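Local coordinates for protein restriction endonuclease THAI (Thermoplasma acidophilum, PDB 3NDH) that probably cuts double-stranded DNA at a specific sequence as a restriction endonuclease, and binds its substrate DNA by intercalation without base flipping, at residues I101-G106 with I137-N142; G148-P153 with S200-W205. One frame throughout, in Å; residues are numbered along the deposited sequence.

Interaction 1 of 2, residues I101-G106 with I137-N142. With NA (sodium ion), chain E; nucleotides of chain C.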
loop_
_atom_site.group_PDB
_atom_site.type_symbol
_atom_site.label_atom_id
_atom_site.label_comp_id
_atom_site.label_asym_id
_atom_site.label_seq_id
_atom_site.Cartn_x
_atom_site.Cartn_y
_atom_site.Cartn_z
ATOM N N ILE A 101 12.282 -5.851 7.340
ATOM C CA ILE A 101 11.258 -5.671 8.351
ATOM C C ILE A 101 9.961 -6.316 7.876
ATOM O O ILE A 101 9.555 -6.146 6.707
ATOM C CB ILE A 101 11.022 -4.159 8.598
ATOM C CG1 ILE A 101 12.267 -3.526 9.199
ATOM C CG2 ILE A 101 9.826 -3.928 9.504
ATOM C CD1 ILE A 101 12.325 -2.004 9.073
ATOM N N LYS A 102 9.330 -7.097 8.750
ATOM C CA LYS A 102 8.045 -7.707 8.422
ATOM C C LYS A 102 7.095 -7.595 9.587
ATOM O O LYS A 102 7.496 -7.678 10.747
ATOM C CB LYS A 102 8.194 -9.163 7.983
ATOM C CG LYS A 102 8.972 -9.258 6.664
ATOM C CD LYS A 102 8.986 -10.601 6.044
ATOM C CE LYS A 102 9.679 -10.545 4.686
ATOM N NZ LYS A 102 8.917 -9.887 3.566
ATOM N N THR A 103 5.826 -7.352 9.270
ATOM C CA THR A 103 4.803 -7.233 10.278
ATOM C C THR A 103 3.652 -8.174 9.931
ATOM O O THR A 103 3.341 -8.424 8.754
ATOM C CB THR A 103 4.321 -5.765 10.411
ATOM O OG1 THR A 103 3.552 -5.380 9.257
ATOM C CG2 THR A 103 5.518 -4.814 10.641
ATOM N N ILE A 104 3.021 -8.709 10.978
ATOM C CA ILE A 104 1.996 -9.723 10.798
ATOM C C ILE A 104 1.089 -9.743 12.020
ATOM O O ILE A 104 1.586 -9.678 13.163
ATOM C CB ILE A 104 2.647 -11.109 10.521
ATOM C CG1 ILE A 104 1.613 -12.159 10.124
ATOM C CG2 ILE A 104 3.449 -11.590 11.715
ATOM C CD1 ILE A 104 1.113 -11.984 8.726
ATOM N N THR A 105 -0.214 -9.798 11.768
ATOM C CA THR A 105 -1.217 -9.859 12.824
ATOM C C THR A 105 -1.794 -11.265 12.958
ATOM O O THR A 105 -2.117 -11.920 11.965
ATOM C CB THR A 105 -2.337 -8.854 12.558
ATOM O OG1 THR A 105 -1.784 -7.539 12.439
ATOM C CG2 THR A 105 -3.324 -8.843 13.710
ATOM N N GLY A 106 -1.955 -11.712 14.193
ATOM C CA GLY A 106 -2.601 -13.003 14.441
ATOM C C GLY A 106 -2.170 -13.583 15.751
ATOM O O GLY A 106 -1.218 -13.109 16.347
ATOM N N ILE A 137 13.759 -8.096 11.300
ATOM C CA ILE A 137 12.968 -7.596 12.424
ATOM C C ILE A 137 11.511 -7.932 12.095
ATOM O O ILE A 137 10.950 -7.431 11.123
ATOM C CB ILE A 137 13.120 -6.087 12.669
ATOM C CG1 ILE A 137 14.571 -5.754 13.041
ATOM C CG2 ILE A 137 12.161 -5.623 13.794
ATOM C CD1 ILE A 137 14.848 -4.233 13.138
ATOM N N LEU A 138 10.938 -8.860 12.869
ATOM C CA LEU A 138 9.580 -9.335 12.704
ATOM C C LEU A 138 8.717 -8.831 13.849
ATOM O O LEU A 138 9.011 -9.097 14.987
ATOM C CB LEU A 138 9.558 -10.870 12.668
ATOM C CG LEU A 138 8.178 -11.527 12.568
ATOM C CD1 LEU A 138 7.551 -11.304 11.230
ATOM C CD2 LEU A 138 8.282 -13.032 12.892
ATOM N N VAL A 139 7.649 -8.107 13.525
ATOM C CA VAL A 139 6.708 -7.668 14.544
ATOM C C VAL A 139 5.448 -8.511 14.470
ATOM O O VAL A 139 4.727 -8.510 13.474
ATOM C CB VAL A 139 6.314 -6.197 14.373
ATOM C CG1 VAL A 139 5.550 -5.731 15.608
ATOM C CG2 VAL A 139 7.528 -5.314 14.131
ATOM N N HIS A 140 5.228 -9.265 15.543
ATOM C CA HIS A 140 4.037 -10.076 15.698
ATOM C C HIS A 140 3.018 -9.299 16.522
ATOM O O HIS A 140 3.179 -9.116 17.712
ATOM C CB HIS A 140 4.408 -11.390 16.362
ATOM C CG HIS A 140 3.240 -12.207 16.782
ATOM N ND1 HIS A 140 3.280 -13.052 17.868
ATOM C CD2 HIS A 140 2.002 -12.318 16.259
ATOM C CE1 HIS A 140 2.105 -13.642 18.001
ATOM N NE2 HIS A 140 1.310 -13.214 17.039
ATOM N N ILE A 141 1.969 -8.862 15.825
ATOM C CA ILE A 141 0.914 -8.045 16.388
ATOM C C ILE A 141 -0.223 -8.970 16.774
ATOM O O ILE A 141 -0.620 -9.837 16.003
ATOM C CB ILE A 141 0.404 -7.040 15.350
ATOM C CG1 ILE A 141 1.551 -6.216 14.780
ATOM C CG2 ILE A 141 -0.689 -6.125 15.918
ATOM C CD1 ILE A 141 1.170 -5.510 13.501
ATOM N N ASN A 142 -0.781 -8.755 17.953
ATOM C CA ASN A 142 -1.832 -9.605 18.492
ATOM C C ASN A 142 -2.697 -8.738 19.385
ATOM O O ASN A 142 -2.516 -8.728 20.589
ATOM C CB ASN A 142 -1.192 -10.787 19.220
ATOM C CG ASN A 142 -2.165 -11.877 19.570
ATOM O OD1 ASN A 142 -3.297 -11.915 19.071
ATOM N ND2 ASN A 142 -1.723 -12.793 20.439
HETATM NA NA NA E . 9.496 -5.653 4.554
ATOM P P DG C 8 4.579 -6.141 5.769
ATOM O OP1 DG C 8 5.220 -5.832 7.070
ATOM O OP2 DG C 8 5.101 -7.256 4.935
ATOM O "O5'" DG C 8 3.027 -6.405 6.038
ATOM C "C5'" DG C 8 2.257 -7.290 5.214
ATOM C "C4'" DG C 8 0.804 -7.250 5.633
ATOM O "O4'" DG C 8 -0.048 -7.780 4.589
ATOM C "C3'" DG C 8 0.440 -8.023 6.902
ATOM O "O3'" DG C 8 -0.578 -7.265 7.579
ATOM C "C2'" DG C 8 -0.098 -9.329 6.337
ATOM C "C1'" DG C 8 -0.858 -8.820 5.126
ATOM N N9 DG C 8 -1.093 -9.791 4.067
ATOM C C8 DG C 8 -0.249 -10.788 3.636
ATOM N N7 DG C 8 -0.739 -11.480 2.644
ATOM C C5 DG C 8 -1.985 -10.910 2.410
ATOM C C6 DG C 8 -2.986 -11.232 1.450
ATOM O O6 DG C 8 -2.981 -12.131 0.598
ATOM N N1 DG C 8 -4.084 -10.383 1.555
ATOM C C2 DG C 8 -4.208 -9.361 2.467
ATOM N N2 DG C 8 -5.338 -8.642 2.406
ATOM N N3 DG C 8 -3.294 -9.066 3.373
ATOM C C4 DG C 8 -2.216 -9.871 3.282
ATOM P P DA C 9 -1.256 -7.809 8.944
ATOM O OP1 DA C 9 -0.918 -6.860 10.035
ATOM O OP2 DA C 9 -0.950 -9.263 9.114
ATOM O "O5'" DA C 9 -2.810 -7.658 8.605
ATOM C "C5'" DA C 9 -3.304 -6.461 7.984
ATOM C "C4'" DA C 9 -4.732 -6.640 7.503
ATOM O "O4'" DA C 9 -4.788 -7.584 6.408
ATOM C "C3'" DA C 9 -5.737 -7.149 8.534
ATOM O "O3'" DA C 9 -7.004 -6.513 8.313
ATOM C "C2'" DA C 9 -5.802 -8.638 8.227
ATOM C "C1'" DA C 9 -5.715 -8.623 6.711
ATOM N N9 DA C 9 -5.209 -9.856 6.103
ATOM C C8 DA C 9 -4.052 -10.517 6.427
ATOM N N7 DA C 9 -3.814 -11.568 5.678
ATOM C C5 DA C 9 -4.896 -11.611 4.810
ATOM C C6 DA C 9 -5.235 -12.485 3.757
ATOM N N6 DA C 9 -4.483 -13.522 3.373
ATOM N N1 DA C 9 -6.387 -12.249 3.096
ATOM C C2 DA C 9 -7.137 -11.204 3.465
ATOM N N3 DA C 9 -6.928 -10.314 4.431
ATOM C C4 DA C 9 -5.775 -10.572 5.072
HETATM O O HOH W 1 11.078 -7.339 3.876
HETATM O O HOH W 2 7.668 -7.292 3.904
HETATM O O HOH W 3 8.492 -3.595 5.348
#
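Ile101–Thr105 and Ile137–Ile141 run parallel, 13° apart with axes 4.7 Å apart at the nearest, and five backbone hydrogen bonds join them: Lys102 N to Ile137 O, Val139 N to Lys102 O, Ile104 N to Val139 O, Ile141 N to Ile104 O and Gly106 N to Ile141 O. On one face Thr103 and Val139 lie side by side, next to Ile101, Ile137, Thr105 and Ile141, and helices 58-74 and 27-46 pack over this face. On the other, the side chains of Ile104 and Leu138 cross obliquely, CG2 of Ile104 standing 4.1 Å from CD1 of Leu138. His140 ends this row: CG is anti to the backbone N (chi1 170°), and the ring's far end comes nearer to 101-106, where NE2 donates to Gly106 O at 2.6 Å. Gly106 O lies close to the plane of the imidazole, while NE2 sits 29° off the plane of the carbonyl. An alanine here would probably leave Gly106 O without its imidazole donor and the chain beyond the strand freer to move. The pair frames the beta-alpha-beta crossover of a PD-(D/E)XK nuclease core, and Lys102 is consistent with the lysine of that motif. Ile101 O binds the sodium ion at 2.2 Å, with Asp91, three waters and a DNA phosphate completing the site. Lys102 NZ bonds to Lys113 O and, at 2.9 Å, to the O of water 2, which bridges the metal and OP2 of DG8 of chain C. Further along, Thr103 and Thr105 bind the phosphates of the DNA. Thr103 grips OP1 of DG8 of chain C twice, through its N at 2.7 Å and its OG1 at 2.8 Å. Thr105 N bonds OP2 of DA9 of chain C, while its OG1 reaches OP1 of the same nucleotide at 2.6 Å.

Interaction 2 of 2, residues G148-P153 with S200-W205; sequences GVYYIP and SIKIEW
Ser200 sets its CB over one face of the Tyr150 ring, 3.6 Å above the plane and shifted toward the rim, a CH-pi contact whose nearest ring atom is CD1, 3.7 Å from CB of Ser200. Tyr150 comes to lie there with CG anti to its carbonyl carbon (chi1 -66°). Its side chain runs slantwise past that of Lys202, whose CE approaches Tyr150 OH at 4.1 Å, although Lys202 has two conformers and this approach is doubtful. On the opposite face of the sheet Val149 and Ile201 lie alongside each other, pointing the same way, with CG1 of Val149 3.7 Å from CB of Ile201. CD1 of Ile203 follows at 4.2 Å from the same Val149 CG1. Val149 and Ile201 also form the antiparallel hydrogen-bonded pair, N to O in both directions, flanked by the non-hydrogen-bonded pairs Gly148–Lys202 and Tyr150–Ser200. At Gly148 the strands come close, CA to CA 4.1 Å from Lys202, and a CB would be forced against Ile201 O. After Glu204 the strand ends, and the side chain of Trp205 comes back against Ile203, whose CG2 stands 3.6 Å above the centre of the indole; the indole edge faces Gly148 N. Trp205 meets Trp143 edge-to-face and NE1 makes a weak hydrogen bond to His140 O. Strand 199-204 is the outermost of the mixed sheet in this chain, with strand 146-152 between it and strand 135-141; Val149, Ile201 and Ile203 pack on helices 19-25 and 27-46, and Tyr150 on helix 186-194.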
loop_
_atom_site.group_PDB
_atom_site.type_symbol
_atom_site.label_atom_id
_atom_site.label_comp_id
_atom_site.label_asym_id
_atom_site.label_seq_id
_atom_site.Cartn_x
_atom_site.Cartn_y
_atom_site.Cartn_z
ATOM N N GLY A 148 4.977 -9.644 20.092
ATOM C CA GLY A 148 6.364 -9.239 20.317
ATOM C C GLY A 148 7.037 -8.767 19.060
ATOM O O GLY A 148 6.520 -8.961 17.954
ATOM N N VAL A 149 8.208 -8.182 19.266
ATOM C CA VAL A 149 9.086 -7.856 18.167
ATOM C C VAL A 149 10.295 -8.733 18.293
ATOM O O VAL A 149 10.831 -8.908 19.393
ATOM C CB VAL A 149 9.446 -6.362 18.096
ATOM C CG1 VAL A 149 10.055 -5.857 19.344
ATOM C CG2 VAL A 149 10.374 -6.083 16.910
ATOM N N TYR A 150 10.715 -9.284 17.162
ATOM C CA TYR A 150 11.779 -10.286 17.106
ATOM C C TYR A 150 12.895 -9.831 16.203
ATOM O O TYR A 150 12.649 -9.334 15.104
ATOM C CB TYR A 150 11.224 -11.598 16.550
ATOM C CG TYR A 150 10.205 -12.254 17.437
ATOM C CD1 TYR A 150 10.555 -13.330 18.235
ATOM C CD2 TYR A 150 8.893 -11.794 17.496
ATOM C CE1 TYR A 150 9.634 -13.931 19.072
ATOM C CE2 TYR A 150 7.972 -12.386 18.340
ATOM C CZ TYR A 150 8.345 -13.460 19.104
ATOM O OH TYR A 150 7.423 -14.061 19.937
ATOM N N TYR A 151 14.125 -10.017 16.687
ATOM C CA TYR A 151 15.341 -9.888 15.881
ATOM C C TYR A 151 15.811 -11.304 15.556
ATOM O O TYR A 151 16.214 -12.044 16.441
ATOM C CB TYR A 151 16.440 -9.111 16.632
ATOM C CG TYR A 151 17.847 -9.268 16.090
ATOM C CD1 TYR A 151 18.104 -9.361 14.722
ATOM C CD2 TYR A 151 18.923 -9.323 16.961
ATOM C CE1 TYR A 151 19.397 -9.524 14.249
ATOM C CE2 TYR A 151 20.217 -9.478 16.496
ATOM C CZ TYR A 151 20.428 -9.575 15.129
ATOM O OH TYR A 151 21.727 -9.738 14.649
ATOM N N ILE A 152 15.703 -11.662 14.281
ATOM C CA ILE A 152 16.041 -12.990 13.799
ATOM C C ILE A 152 17.265 -12.833 12.897
ATOM O O ILE A 152 17.135 -12.416 11.751
ATOM C CB ILE A 152 14.853 -13.621 13.041
ATOM C CG1 ILE A 152 13.588 -13.636 13.928
ATOM C CG2 ILE A 152 15.219 -15.030 12.626
ATOM C CD1 ILE A 152 12.316 -14.097 13.255
ATOM N N PRO A 153 18.459 -13.131 13.427
ATOM C CA PRO A 153 19.677 -12.984 12.631
ATOM C C PRO A 153 19.640 -13.780 11.327
ATOM O O PRO A 153 19.020 -14.840 11.254
ATOM C CB PRO A 153 20.777 -13.509 13.556
ATOM C CG PRO A 153 20.229 -13.378 14.931
ATOM C CD PRO A 153 18.747 -13.580 14.796
ATOM N N SER A 200 14.000 -11.096 21.403
ATOM C CA SER A 200 12.671 -10.521 21.328
ATOM C C SER A 200 12.376 -9.571 22.461
ATOM O O SER A 200 13.003 -9.620 23.516
ATOM C CB SER A 200 11.605 -11.617 21.296
ATOM O OG SER A 200 11.631 -12.403 22.473
ATOM N N ILE A 201 11.406 -8.702 22.202
ATOM C CA ILE A 201 10.780 -7.872 23.219
ATOM C C ILE A 201 9.305 -8.239 23.155
ATOM O O ILE A 201 8.647 -8.025 22.132
ATOM C CB ILE A 201 10.959 -6.381 22.929
ATOM C CG1 ILE A 201 12.452 -6.014 22.954
ATOM C CG2 ILE A 201 10.186 -5.541 23.970
ATOM C CD1 ILE A 201 12.764 -4.645 22.420
ATOM N N LYS A 202 8.789 -8.813 24.237
ATOM C CA LYS A 202 7.373 -9.165 24.314
ATOM C C LYS A 202 6.544 -7.899 24.456
ATOM O O LYS A 202 6.983 -6.923 25.066
ATOM C CB LYS A 202 7.113 -10.140 25.468
ATOM C CG LYS A 202 7.894 -11.464 25.337
ATOM C CD LYS A 202 7.710 -12.132 23.962
ATOM C CE LYS A 202 8.336 -13.513 23.902
ATOM N NZ LYS A 202 9.780 -13.488 24.273
ATOM N N ILE A 203 5.356 -7.908 23.851
ATOM C CA ILE A 203 4.490 -6.735 23.821
ATOM C C ILE A 203 3.037 -7.130 24.097
ATOM O O ILE A 203 2.526 -8.071 23.490
ATOM C CB ILE A 203 4.568 -6.033 22.432
ATOM C CG1 ILE A 203 5.998 -5.544 22.156
ATOM C CG2 ILE A 203 3.586 -4.860 22.347
ATOM C CD1 ILE A 203 6.184 -5.096 20.748
ATOM N N GLU A 204 2.401 -6.423 25.026
ATOM C CA GLU A 204 0.964 -6.543 25.228
ATOM C C GLU A 204 0.308 -5.473 24.364
ATOM O O GLU A 204 0.482 -4.276 24.613
ATOM C CB GLU A 204 0.604 -6.357 26.703
ATOM C CG GLU A 204 -0.849 -6.657 27.042
ATOM C CD GLU A 204 -1.227 -8.111 26.849
ATOM O OE1 GLU A 204 -0.356 -8.991 26.998
ATOM O OE2 GLU A 204 -2.416 -8.368 26.576
ATOM N N TRP A 205 -0.413 -5.905 23.332
ATOM C CA TRP A 205 -0.952 -4.999 22.331
ATOM C C TRP A 205 -2.274 -4.410 22.789
ATOM O O TRP A 205 -3.345 -4.719 22.283
ATOM C CB TRP A 205 -1.115 -5.733 20.992
ATOM C CG TRP A 205 0.198 -6.117 20.386
ATOM C CD1 TRP A 205 0.871 -7.297 20.528
ATOM C CD2 TRP A 205 1.021 -5.293 19.553
ATOM N NE1 TRP A 205 2.058 -7.258 19.837
ATOM C CE2 TRP A 205 2.174 -6.034 19.227
ATOM C CE3 TRP A 205 0.883 -3.998 19.038
ATOM C CZ2 TRP A 205 3.172 -5.533 18.405
ATOM C CZ3 TRP A 205 1.892 -3.498 18.234
ATOM C CH2 TRP A 205 3.020 -4.267 17.930
#

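Overall arrangement
From the N terminus, strand 97-105 comes first; the chain then leaves it, passes through helix 120-129 and returns as strand 135-141, so interaction 1 closes the beta-alpha-beta crossover, with 30 residues between its segments. A short turn leads directly into strand 146-152, which opens interaction 2; its loop of 46 residues, more than half of it helical, ends when strand 199-204 comes in. The two contacts therefore follow in series, neither nesting nor crossing. They are nonetheless adjacent, with centres about 8 Å apart, because strands 135-141 and 146-152 are neighbours in one mixed sheet. Together they tie the DNA- and metal-facing strand, through the sheet's centre, to its outermost strand 199-204.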